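Local coordinates for probable sugar kinase (Clostridium perfringens, PDB 3KZH), which probably transfers phosphate to a sugar or sugar-containing substrate, as kinases of the pfkB carbohydrate kinase family do, at the interface of chains A and B. Coordinates in Å, arbitrary orientation; residue numbers count along the deposited sequence, not the author numbering. Chains: chain A/B, Probable sugar kinase.

The interface of chains A and B. Residues chain A 19-21, 37, 100, 102; chain B 19, 70, 100-102.
Strands 16-23, 32-42 and 98-103 of chain A face strands 16-23 and 98-103 of chain B, with the start of helix 69-81 of chain B at the margin. In pfkB-family carbohydrate kinases such strands form the lid beside the sugar site, and two lids packed face to face, as here, make a dimer known from relatives such as ribokinase; the pairing may well be the biological one, though a crystal by itself does not prove it. The patch is apolar, and no polar bond crosses it. B:Leu100 loses 61 Å² of its surface to chain A, more than any other residue of the patch, and its two methyl branches part over the sheet of chain A. CD1 sits on the backbone of A:Gly21, 3.6 Å from CA, where glycine has no side chain to stand in between. CD2 turns toward the valines, lying 3.8 Å from CG1 of A:Val19, whose side chain runs obliquely to the leucine. A:Val37 comes tip to tip, its CG2 reaching CG of B:Leu100 at 3.7 Å while its CG1 touches CD2. The twin leucine takes another rotamer: CG of A:Leu100 is anti to the backbone N (chi1 171°), whereas CG of B:Leu100 is anti to the carbonyl carbon (chi1 -58°). The two leucines lie alongside each other, pointing opposite ways, and meet CD1 to CD1 at 3.8 Å; their differing chi1 values break the exact two-fold match locally. CG1 of B:Val19 rests against both methyls of A:Leu100, 4.0 Å from CD2. Farther along strand 98-103, A:Ile102 and B:Ile102 pass antiparallel and meet through their CD1 methyls at 3.8 Å; here both copies share one rotamer (chi1 -72°). B:His70, near the start of helix 69-81, lies at the margin beside A:Val19.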
# COMPACT_ATOMS: atom_id res chain seq x y z
N VAL A 19 -4.14 6.44 -3.62
CA VAL A 19 -2.70 6.48 -3.92
C VAL A 19 -2.47 7.69 -4.83
O VAL A 19 -2.83 7.68 -6.01
CB VAL A 19 -2.19 5.17 -4.61
CG1 VAL A 19 -0.67 5.16 -4.67
CG2 VAL A 19 -2.67 3.92 -3.85
N PHE A 20 -1.89 8.74 -4.26
CA PHE A 20 -1.64 9.99 -4.97
C PHE A 20 -0.17 10.28 -5.25
O PHE A 20 0.66 10.22 -4.35
CB PHE A 20 -2.21 11.17 -4.17
CG PHE A 20 -3.72 11.26 -4.16
CD1 PHE A 20 -4.43 11.52 -5.35
CD2 PHE A 20 -4.43 11.15 -2.95
CE1 PHE A 20 -5.85 11.68 -5.34
CE2 PHE A 20 -5.85 11.31 -2.91
CZ PHE A 20 -6.56 11.58 -4.12
N GLY A 21 0.12 10.63 -6.50
CA GLY A 21 1.47 10.97 -6.91
C GLY A 21 1.55 12.45 -7.25
O GLY A 21 0.92 12.89 -8.21
N VAL A 37 4.82 10.17 -3.40
CA VAL A 37 3.67 9.27 -3.31
C VAL A 37 3.06 9.32 -1.90
O VAL A 37 3.76 9.16 -0.90
CB VAL A 37 4.05 7.82 -3.66
CG1 VAL A 37 2.83 6.89 -3.60
CG2 VAL A 37 4.66 7.78 -5.03
N LEU A 100 -6.03 5.54 -7.93
CA LEU A 100 -4.65 5.91 -8.25
C LEU A 100 -4.66 7.17 -9.11
O LEU A 100 -5.16 7.15 -10.22
CB LEU A 100 -3.96 4.75 -8.97
CG LEU A 100 -2.57 4.89 -9.61
CD1 LEU A 100 -1.51 5.33 -8.60
CD2 LEU A 100 -2.19 3.56 -10.22
N ILE A 102 -2.37 10.77 -10.48
CA ILE A 102 -1.12 11.51 -10.65
C ILE A 102 -1.46 12.99 -10.85
O ILE A 102 -2.25 13.35 -11.73
CB ILE A 102 -0.25 10.92 -11.81
CG1 ILE A 102 0.33 9.58 -11.36
CG2 ILE A 102 0.86 11.90 -12.23
CD1 ILE A 102 0.96 8.75 -12.43
N VAL B 19 3.48 0.35 -8.32
CA VAL B 19 2.02 0.50 -8.32
C VAL B 19 1.60 0.82 -9.75
O VAL B 19 1.81 1.92 -10.25
CB VAL B 19 1.52 1.61 -7.32
CG1 VAL B 19 -0.00 1.77 -7.39
CG2 VAL B 19 1.91 1.26 -5.88
N HIS B 70 3.07 1.62 2.31
CA HIS B 70 3.87 0.79 1.40
C HIS B 70 5.04 0.16 2.15
O HIS B 70 5.40 -0.98 1.89
CB HIS B 70 4.39 1.63 0.23
CG HIS B 70 3.39 1.85 -0.87
ND1 HIS B 70 2.17 1.20 -0.92
CD2 HIS B 70 3.43 2.65 -1.96
CE1 HIS B 70 1.52 1.58 -2.00
NE2 HIS B 70 2.26 2.46 -2.65
N LEU B 100 4.95 4.91 -9.54
CA LEU B 100 3.54 4.93 -9.92
C LEU B 100 3.47 5.07 -11.42
O LEU B 100 4.08 5.97 -11.97
CB LEU B 100 2.78 6.12 -9.34
CG LEU B 100 2.65 6.44 -7.86
CD1 LEU B 100 1.54 7.44 -7.72
CD2 LEU B 100 2.36 5.24 -7.03
N ALA B 101 2.69 4.20 -12.06
CA ALA B 101 2.53 4.24 -13.51
C ALA B 101 1.12 3.91 -13.97
O ALA B 101 0.55 2.89 -13.57
CB ALA B 101 3.54 3.33 -14.19
N ILE B 102 0.56 4.80 -14.79
CA ILE B 102 -0.77 4.63 -15.35
C ILE B 102 -0.62 4.23 -16.82
O ILE B 102 -0.22 5.03 -17.67
CB ILE B 102 -1.62 5.93 -15.13
CG1 ILE B 102 -1.99 6.01 -13.64
CG2 ILE B 102 -2.90 5.93 -15.99
CD1 ILE B 102 -2.45 7.34 -13.16